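Side-chain contacts in putative transcriptional regulator (TetR/AcrR family) (Acinetobacter sp., PDB 3KNW), which probably binds DNA through a helix-turn-helix domain and regulates transcription, as members of the TetR/AcrR family do: residues Glu13-His18 and Ser44-Gly49; Thr85-Lys90 and Ile147-Gln152; Arg138-Met143 and Val168-Tyr173. All coordinates share one frame; numbering follows the deposited sequence.

How the contacts relate
The three contacts follow the division of a TetR-type, all-helical chain into a DNA-binding end and a regulatory body. Contact 1 closes first along the chain and joins helix 13-30 to the turn before helix 48-54. Its centre lies about 41 Å from that of contact 2 and about 34 Å from that of contact 3, on the opposite side of the chain's centre. Contacts 2 and 3 are neighbours, with centres about 14 Å apart; their segments alternate along the chain, and both use helix 126-153. They meet directly where Ile147 CD1 packs on Ile169 CD1 at 4.2 Å, so the two contacts join through apolar packing within the C-terminal domain.

Contact 1 (Glu13-His18 and Ser44-Gly49); sequences EAKRQH and SGVPKG
His18 reaches across to the backbone of Ser44, and its NE2 donates a hydrogen bond to Ser44 O at 3.1 Å. The bond is somewhat bent, with 142° at the hydrogen, but well placed at the acceptor: the donor lies in the carbonyl plane on a lone pair of Ser44 O, at a C=O...N angle of 131°, and the oxygen sits at the edge of the imidazole, near its plane. Histidine suits the site because a flat ring with a nitrogen at its far end can span the gap between the backbones. With CG anti to the backbone N (chi1 179°), the ring extends away from its helix toward this carbonyl. A second, looser touch is made by the aliphatic part of Lys15, whose CE comes to 4.5 Å from Val46 CG1, while its NZ carries on to a hydrogen bond with Ser50 OG.

What positions the acceptor is the turn itself. Ser44 OG takes the N-H of Val46 at 3.1 Å, an ST turn, and is also hydrogen-bonded to Leu41 O. Gly45 adopts positive phi as the chain leaves helix 37-44, a conformation that glycine accepts easily, and Pro47 occupies the N-cap position of the next helix. Together these residues form the turn of the predicted helix-turn-helix motif. Helix 13-30 lies beside it, with Val46 resting on Ile19 and Ser44 on Ser22, while Lys15 and Arg16 lean against Tyr54 of helix 48-54, probably the recognition helix.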
loop_
_atom_site.group_PDB
_atom_site.type_symbol
_atom_site.label_atom_id
_atom_site.label_comp_id
_atom_site.label_asym_id
_atom_site.label_seq_id
_atom_site.Cartn_x
_atom_site.Cartn_y
_atom_site.Cartn_z
ATOM N N GLU A 13 12.243 26.287 19.144
ATOM C CA GLU A 13 11.815 25.764 17.856
ATOM C C GLU A 13 12.516 24.420 17.563
ATOM O O GLU A 13 11.920 23.485 17.008
ATOM C CB GLU A 13 11.993 26.780 16.716
ATOM C CG GLU A 13 11.387 26.294 15.352
ATOM C CD GLU A 13 9.890 25.858 15.430
ATOM O OE1 GLU A 13 9.084 26.530 16.124
ATOM O OE2 GLU A 13 9.524 24.845 14.768
ATOM N N ALA A 14 13.765 24.312 17.976
ATOM C CA ALA A 14 14.511 23.080 17.798
ATOM C C ALA A 14 13.956 22.000 18.717
ATOM O O ALA A 14 13.931 20.829 18.357
ATOM C CB ALA A 14 16.041 23.315 18.017
ATOM N N LYS A 15 13.471 22.385 19.889
ATOM C CA LYS A 15 12.782 21.437 20.780
ATOM C C LYS A 15 11.476 20.946 20.130
ATOM O O LYS A 15 11.239 19.749 19.996
ATOM C CB LYS A 15 12.493 22.072 22.134
ATOM C CG LYS A 15 12.046 21.071 23.175
ATOM C CD LYS A 15 11.400 21.768 24.369
ATOM C CE LYS A 15 11.532 20.979 25.672
ATOM N NZ LYS A 15 11.207 21.867 26.850
ATOM N N ARG A 16 10.648 21.888 19.715
ATOM C CA ARG A 16 9.457 21.543 18.989
ATOM C C ARG A 16 9.792 20.515 17.893
ATOM O O ARG A 16 9.082 19.515 17.758
ATOM C CB ARG A 16 8.848 22.788 18.377
ATOM C CG ARG A 16 7.477 22.596 17.815
ATOM C CD ARG A 16 6.936 23.927 17.288
ATOM N NE ARG A 16 5.627 23.764 16.665
ATOM C CZ ARG A 16 5.417 23.349 15.408
ATOM N NH1 ARG A 16 4.175 23.230 14.949
ATOM N NH2 ARG A 16 6.439 23.057 14.607
ATOM N N GLN A 17 10.885 20.752 17.146
ATOM C CA GLN A 17 11.292 19.870 16.031
ATOM C C GLN A 17 11.729 18.531 16.531
ATOM O O GLN A 17 11.450 17.499 15.907
ATOM C CB GLN A 17 12.477 20.433 15.230
ATOM C CG GLN A 17 12.267 21.803 14.540
ATOM C CD GLN A 17 11.063 21.839 13.624
ATOM O OE1 GLN A 17 10.633 20.801 13.089
ATOM N NE2 GLN A 17 10.493 23.036 13.453
ATOM N N HIS A 18 12.447 18.541 17.649
ATOM C CA HIS A 18 12.850 17.278 18.261
ATOM C C HIS A 18 11.641 16.417 18.572
ATOM O O HIS A 18 11.628 15.229 18.262
ATOM C CB HIS A 18 13.652 17.470 19.545
ATOM C CG HIS A 18 14.032 16.173 20.185
ATOM N ND1 HIS A 18 15.071 15.398 19.720
ATOM C CD2 HIS A 18 13.472 15.485 21.209
ATOM C CE1 HIS A 18 15.150 14.297 20.448
ATOM N NE2 HIS A 18 14.188 14.323 21.355
ATOM N N SER A 44 10.568 10.860 23.342
ATOM C CA SER A 44 11.177 12.160 23.126
ATOM C C SER A 44 12.116 12.550 24.252
ATOM O O SER A 44 13.071 13.272 24.006
ATOM C CB SER A 44 10.093 13.229 22.956
ATOM O OG SER A 44 9.439 13.526 24.187
ATOM N N GLY A 45 11.837 12.067 25.476
ATOM C CA GLY A 45 12.549 12.494 26.669
ATOM C C GLY A 45 11.946 13.715 27.335
ATOM O O GLY A 45 12.444 14.192 28.344
ATOM N N VAL A 46 10.853 14.221 26.799
ATOM C CA VAL A 46 10.273 15.439 27.315
ATOM C C VAL A 46 9.213 15.130 28.365
ATOM O O VAL A 46 8.460 14.169 28.201
ATOM C CB VAL A 46 9.653 16.223 26.160
ATOM C CG1 VAL A 46 8.965 17.452 26.658
ATOM C CG2 VAL A 46 10.739 16.592 25.150
ATOM N N PRO A 47 9.157 15.921 29.473
ATOM C CA PRO A 47 8.058 15.749 30.445
ATOM C C PRO A 47 6.741 16.126 29.788
ATOM O O PRO A 47 6.784 16.802 28.741
ATOM C CB PRO A 47 8.400 16.725 31.589
ATOM C CG PRO A 47 9.440 17.658 31.056
ATOM C CD PRO A 47 10.123 16.956 29.892
ATOM N N LYS A 48 5.596 15.696 30.354
ATOM C CA LYS A 48 4.286 15.998 29.743
ATOM C C LYS A 48 3.980 17.483 29.754
ATOM O O LYS A 48 3.449 18.011 28.773
ATOM C CB LYS A 48 3.134 15.268 30.424
ATOM C CG LYS A 48 3.017 15.496 31.932
ATOM C CD LYS A 48 1.596 15.245 32.431
ATOM C CE LYS A 48 1.047 13.881 32.009
ATOM N NZ LYS A 48 -0.230 13.564 32.764
ATOM N N GLY A 49 4.319 18.156 30.856
ATOM C CA GLY A 49 4.000 19.563 31.011
ATOM C C GLY A 49 4.593 20.375 29.884
ATOM O O GLY A 49 3.957 21.286 29.350
#

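Contact 2 (Thr85-Lys90 and Ile147-Gln152); sequences TSARDK and IRIGQQ
Ala87 faces Gly150 and Ile149 where two helices of the TetR-type C-terminal domain come together, a close helix-helix approach built on small residues. The first turn of helix 87-100 meets the last turns of helix 126-153, and the backbones are so near that Ala87 CA and Gly150 CA lie 4.6 Å apart. This is the tight part. The methyl of Ala87 points at the bare backbone of Gly150, and both residues are buried. Glycine suits the place because, with no side chain, it lets the two backbones come this near, and alanine fits because it is the smallest residue that still offers an apolar side chain. The modelled spacing between methyl and glycine is shorter than carbons can sit and is doubtful; the contact is better judged by its small residues and near backbones.

Around this point the packing slackens quickly. Ile149 is largely solvent-exposed and lends one branch to the contact, while Lys90 packs on Leu146, just before the 147-152 segment. Arg88 turns to another side, where its NH1 forms a salt bridge with Asp201. Ser86 stands at the N-cap position, and its carbonyl O receives Lys90 N at 3.0 Å as the helix begins. With CG2 anti to its backbone N, Ile149 sets that methyl 4.2 Å from Ala87 CB.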
loop_
_atom_site.group_PDB
_atom_site.type_symbol
_atom_site.label_atom_id
_atom_site.label_comp_id
_atom_site.label_asym_id
_atom_site.label_seq_id
_atom_site.Cartn_x
_atom_site.Cartn_y
_atom_site.Cartn_z
ATOM N N THR A 85 19.355 19.442 -15.245
ATOM C CA THR A 85 19.227 18.181 -15.973
ATOM C C THR A 85 17.835 18.074 -16.592
ATOM O O THR A 85 17.014 18.987 -16.470
ATOM C CB THR A 85 19.450 16.933 -15.046
ATOM O OG1 THR A 85 18.468 16.932 -13.984
ATOM C CG2 THR A 85 20.919 16.885 -14.468
ATOM N N SER A 86 17.625 16.971 -17.306
ATOM C CA SER A 86 16.351 16.560 -17.866
ATOM C C SER A 86 15.193 16.514 -16.864
ATOM O O SER A 86 15.407 16.334 -15.679
ATOM C CB SER A 86 16.480 15.131 -18.386
ATOM O OG SER A 86 16.604 15.123 -19.761
ATOM N N ALA A 87 13.969 16.638 -17.384
ATOM C CA ALA A 87 12.776 16.293 -16.628
ATOM C C ALA A 87 12.862 14.788 -16.333
ATOM O O ALA A 87 12.613 14.357 -15.209
ATOM C CB ALA A 87 11.469 16.648 -17.430
ATOM N N ARG A 88 13.239 14.011 -17.343
ATOM C CA ARG A 88 13.299 12.581 -17.210
ATOM C C ARG A 88 14.245 12.118 -16.109
ATOM O O ARG A 88 13.875 11.286 -15.247
ATOM C CB ARG A 88 13.726 11.969 -18.510
ATOM C CG ARG A 88 14.092 10.523 -18.346
ATOM C CD ARG A 88 14.049 9.866 -19.681
ATOM N NE ARG A 88 14.251 8.439 -19.560
ATOM C CZ ARG A 88 13.724 7.545 -20.383
ATOM N NH1 ARG A 88 12.957 7.934 -21.397
ATOM N NH2 ARG A 88 13.956 6.253 -20.184
ATOM N N ASP A 89 15.453 12.650 -16.131
ATOM C CA ASP A 89 16.441 12.300 -15.141
ATOM C C ASP A 89 16.015 12.839 -13.810
ATOM O O ASP A 89 16.317 12.234 -12.794
ATOM C CB ASP A 89 17.878 12.775 -15.552
ATOM C CG ASP A 89 18.435 11.990 -16.763
ATOM O OD1 ASP A 89 17.695 11.157 -17.366
ATOM O OD2 ASP A 89 19.593 12.208 -17.143
ATOM N N LYS A 90 15.323 13.962 -13.769
ATOM C CA LYS A 90 14.890 14.448 -12.458
ATOM C C LYS A 90 13.917 13.461 -11.807
ATOM O O LYS A 90 13.913 13.267 -10.575
ATOM C CB LYS A 90 14.223 15.808 -12.588
ATOM C CG LYS A 90 15.189 17.017 -12.517
ATOM C CD LYS A 90 14.418 18.293 -12.686
ATOM C CE LYS A 90 15.229 19.395 -13.439
ATOM N NZ LYS A 90 14.308 20.332 -14.132
ATOM N N ILE A 147 6.414 15.456 -15.737
ATOM C CA ILE A 147 6.278 14.636 -16.940
ATOM C C ILE A 147 5.982 15.531 -18.155
ATOM O O ILE A 147 6.353 15.218 -19.307
ATOM C CB ILE A 147 5.258 13.523 -16.750
ATOM C CG1 ILE A 147 5.788 12.516 -15.717
ATOM C CG2 ILE A 147 4.978 12.784 -18.054
ATOM C CD1 ILE A 147 4.723 11.611 -15.095
ATOM N N ARG A 148 5.280 16.652 -17.922
ATOM C CA ARG A 148 4.840 17.466 -19.049
ATOM C C ARG A 148 6.059 18.254 -19.564
ATOM O O ARG A 148 6.362 18.186 -20.749
ATOM C CB ARG A 148 3.619 18.325 -18.716
ATOM C CG ARG A 148 3.758 19.782 -19.066
ATOM C CD ARG A 148 2.594 20.335 -19.768
ATOM N NE ARG A 148 1.538 20.724 -18.845
ATOM C CZ ARG A 148 0.623 21.673 -19.110
ATOM N NH1 ARG A 148 0.646 22.337 -20.258
ATOM N NH2 ARG A 148 -0.328 21.959 -18.222
ATOM N N ILE A 149 6.782 18.926 -18.666
ATOM C CA ILE A 149 8.070 19.508 -19.009
ATOM C C ILE A 149 8.929 18.499 -19.784
ATOM O O ILE A 149 9.494 18.844 -20.795
ATOM C CB ILE A 149 8.823 20.087 -17.796
ATOM C CG1 ILE A 149 8.091 21.310 -17.210
ATOM C CG2 ILE A 149 10.204 20.567 -18.203
ATOM C CD1 ILE A 149 8.468 21.627 -15.727
ATOM N N GLY A 150 8.980 17.250 -19.396
ATOM C CA GLY A 150 9.808 16.291 -20.122
ATOM C C GLY A 150 9.320 15.941 -21.514
ATOM O O GLY A 150 10.087 15.592 -22.406
ATOM N N GLN A 151 8.027 15.994 -21.698
ATOM C CA GLN A 151 7.475 15.709 -22.993
ATOM C C GLN A 151 7.672 16.914 -23.922
ATOM O O GLN A 151 7.872 16.725 -25.114
ATOM C CB GLN A 151 5.988 15.339 -22.852
ATOM C CG GLN A 151 5.773 13.897 -22.348
ATOM C CD GLN A 151 4.333 13.593 -22.016
ATOM O OE1 GLN A 151 3.764 12.578 -22.444
ATOM N NE2 GLN A 151 3.737 14.454 -21.237
ATOM N N GLN A 152 7.599 18.133 -23.375
ATOM C CA GLN A 152 7.859 19.356 -24.150
ATOM C C GLN A 152 9.267 19.272 -24.760
ATOM O O GLN A 152 9.406 19.519 -25.941
ATOM C CB GLN A 152 7.840 20.636 -23.289
ATOM C CG GLN A 152 6.508 21.210 -22.838
ATOM C CD GLN A 152 6.689 22.281 -21.708
ATOM O OE1 GLN A 152 7.756 22.975 -21.624
ATOM N NE2 GLN A 152 5.653 22.405 -20.831
#

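Contact 3 (Arg138-Met143 and Val168-Tyr173); sequences RLIARM and VIYQMY
Leu139 and Met143, which both pack against Tyr170, stand one turn apart on helix 126-153, where the shortest backbone hydrogen bond of the segment, Arg142 N to Arg138 O, measures 2.8 Å. No hydrogen bond crosses between the two segments, and the contact is made by apolar groups gathered about one aromatic ring. Tyr170 carries nearly all of its own side of it. Its CG is anti to the backbone N (chi1 -171°), which extends the ring toward the other helix.

Three side chains receive the ring, each meeting a different part of it. Near the hydroxyl end, Leu139 CD2 comes to 3.4 Å from Tyr170 CE1, a snug fit. Along another side Ile140 lays CG1 at 4.0 Å from Tyr170 CD2; its first bond runs alongside the tyrosine's segment, but the extended CG1-CD1 branch brings the end nearer. The third partner, Met143, is a selenomethionine whose SE lies 5.2 Å from the centroid of the Tyr170 ring, 70° off its normal, an oblique Met-aromatic contact. The chain bends at its last torsion, turning CE toward the same ring, where its modelled spacing is too short to be trusted. Branched and flexible aliphatic chains suit these places because they can mould themselves to a large flat group; each side chain crosses that of Tyr170 at about a right angle.

The segment axes approach to 10.5 Å at an angle of 127°, a separation that the long tyrosine spans. Leu139 and Met143 also touch Tyr94 of helix 87-100, and Ile140 touches Tyr183 of the second subunit. Gln171 packs on Met172 of that subunit, consistent with the helical dimer interface typical of the TetR-family C-terminal domain.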
loop_
_atom_site.group_PDB
_atom_site.type_symbol
_atom_site.label_atom_id
_atom_site.label_comp_id
_atom_site.label_asym_id
_atom_site.label_seq_id
_atom_site.Cartn_x
_atom_site.Cartn_y
_atom_site.Cartn_z
ATOM N N ARG A 138 -0.882 16.728 -4.151
ATOM C CA ARG A 138 0.119 17.648 -4.633
ATOM C C ARG A 138 1.353 16.976 -5.262
ATOM O O ARG A 138 1.872 17.455 -6.281
ATOM C CB ARG A 138 0.545 18.572 -3.520
ATOM C CG ARG A 138 -0.326 19.803 -3.413
ATOM C CD ARG A 138 0.414 20.832 -2.602
ATOM N NE ARG A 138 0.437 20.558 -1.166
ATOM C CZ ARG A 138 1.411 20.971 -0.335
ATOM N NH1 ARG A 138 1.329 20.707 0.970
ATOM N NH2 ARG A 138 2.493 21.627 -0.797
ATOM N N LEU A 139 1.812 15.885 -4.650
ATOM C CA LEU A 139 2.923 15.134 -5.159
ATOM C C LEU A 139 2.598 14.568 -6.516
ATOM O O LEU A 139 3.344 14.740 -7.456
ATOM C CB LEU A 139 3.329 14.072 -4.170
ATOM C CG LEU A 139 4.472 13.190 -4.633
ATOM C CD1 LEU A 139 5.736 13.997 -4.844
ATOM C CD2 LEU A 139 4.683 12.059 -3.653
ATOM N N ILE A 140 1.444 13.998 -6.702
ATOM C CA ILE A 140 1.136 13.444 -8.028
ATOM C C ILE A 140 1.169 14.589 -9.070
ATOM O O ILE A 140 1.616 14.415 -10.186
ATOM C CB ILE A 140 -0.213 12.696 -8.009
ATOM C CG1 ILE A 140 -0.076 11.413 -7.141
ATOM C CG2 ILE A 140 -0.667 12.355 -9.394
ATOM C CD1 ILE A 140 -1.445 10.632 -6.919
ATOM N N ALA A 141 0.726 15.764 -8.671
ATOM C CA ALA A 141 0.619 16.906 -9.559
ATOM C C ALA A 141 2.007 17.499 -9.891
ATOM O O ALA A 141 2.251 17.859 -11.014
ATOM C CB ALA A 141 -0.344 17.995 -8.938
ATOM N N ARG A 142 2.921 17.571 -8.926
ATOM C CA ARG A 142 4.337 17.860 -9.238
ATOM C C ARG A 142 4.904 16.812 -10.210
ATOM O O ARG A 142 5.513 17.171 -11.173
ATOM C CB ARG A 142 5.220 17.860 -7.983
ATOM C CG ARG A 142 4.944 18.914 -6.948
ATOM C CD ARG A 142 5.434 20.239 -7.375
ATOM N NE ARG A 142 6.896 20.443 -7.297
ATOM C CZ ARG A 142 7.591 20.613 -6.165
ATOM N NH1 ARG A 142 8.899 20.823 -6.223
ATOM N NH2 ARG A 142 6.988 20.549 -4.980
HETATM N N MSE A 143 4.714 15.520 -9.975
HETATM C CA MSE A 143 5.170 14.546 -10.978
HETATM C C MSE A 143 4.561 14.865 -12.344
HETATM O O MSE A 143 5.203 14.697 -13.373
HETATM C CB MSE A 143 4.865 13.101 -10.605
HETATM C CG MSE A 143 5.648 12.608 -9.390
HETATM SE SE MSE A 143 5.105 10.812 -8.844
HETATM C CE MSE A 143 4.708 11.344 -7.116
ATOM N N VAL A 168 -0.192 6.347 -12.658
ATOM C CA VAL A 168 0.287 5.069 -12.893
ATOM C C VAL A 168 1.609 4.858 -12.170
ATOM O O VAL A 168 1.790 3.904 -11.396
ATOM C CB VAL A 168 0.553 4.865 -14.352
ATOM C CG1 VAL A 168 1.371 3.553 -14.478
ATOM C CG2 VAL A 168 -0.758 4.834 -15.092
ATOM N N ILE A 169 2.536 5.763 -12.413
ATOM C CA ILE A 169 3.840 5.627 -11.793
ATOM C C ILE A 169 3.708 5.646 -10.258
ATOM O O ILE A 169 4.203 4.713 -9.550
ATOM C CB ILE A 169 4.793 6.702 -12.272
ATOM C CG1 ILE A 169 5.173 6.456 -13.705
ATOM C CG2 ILE A 169 6.036 6.743 -11.430
ATOM C CD1 ILE A 169 5.927 7.624 -14.292
ATOM N N TYR A 170 2.980 6.628 -9.740
ATOM C CA TYR A 170 2.881 6.709 -8.299
ATOM C C TYR A 170 2.137 5.492 -7.676
ATOM O O TYR A 170 2.516 4.999 -6.626
ATOM C CB TYR A 170 2.286 8.033 -7.860
ATOM C CG TYR A 170 2.360 8.243 -6.378
ATOM C CD1 TYR A 170 3.490 8.759 -5.783
ATOM C CD2 TYR A 170 1.292 7.960 -5.570
ATOM C CE1 TYR A 170 3.548 8.992 -4.397
ATOM C CE2 TYR A 170 1.354 8.190 -4.184
ATOM C CZ TYR A 170 2.471 8.731 -3.624
ATOM O OH TYR A 170 2.524 8.936 -2.265
ATOM N N GLN A 171 1.131 4.985 -8.354
ATOM C CA GLN A 171 0.411 3.842 -7.849
ATOM C C GLN A 171 1.289 2.618 -7.838
ATOM O O GLN A 171 1.290 1.920 -6.866
ATOM C CB GLN A 171 -0.809 3.567 -8.690
ATOM C CG GLN A 171 -1.953 4.492 -8.350
ATOM C CD GLN A 171 -3.106 4.398 -9.301
ATOM O OE1 GLN A 171 -3.974 5.235 -9.303
ATOM N NE2 GLN A 171 -3.114 3.390 -10.104
HETATM N N MSE A 172 2.042 2.374 -8.903
HETATM C CA MSE A 172 2.953 1.230 -9.007
HETATM C C MSE A 172 4.029 1.283 -8.004
HETATM O O MSE A 172 4.356 0.252 -7.418
HETATM C CB MSE A 172 3.558 1.131 -10.393
HETATM C CG MSE A 172 4.664 0.053 -10.573
HETATM SE SE MSE A 172 5.257 0.150 -12.424
HETATM C CE MSE A 172 6.416 1.633 -12.317
ATOM N N TYR A 173 4.556 2.471 -7.690
ATOM C CA TYR A 173 5.577 2.516 -6.629
ATOM C C TYR A 173 5.038 2.246 -5.259
ATOM O O TYR A 173 5.655 1.514 -4.501
ATOM C CB TYR A 173 6.386 3.807 -6.653
ATOM C CG TYR A 173 7.477 3.723 -7.687
ATOM C CD1 TYR A 173 7.189 3.759 -9.061
ATOM C CD2 TYR A 173 8.798 3.567 -7.323
ATOM C CE1 TYR A 173 8.182 3.718 -10.021
ATOM C CE2 TYR A 173 9.805 3.515 -8.318
ATOM C CZ TYR A 173 9.475 3.563 -9.642
ATOM O OH TYR A 173 10.485 3.478 -10.594
#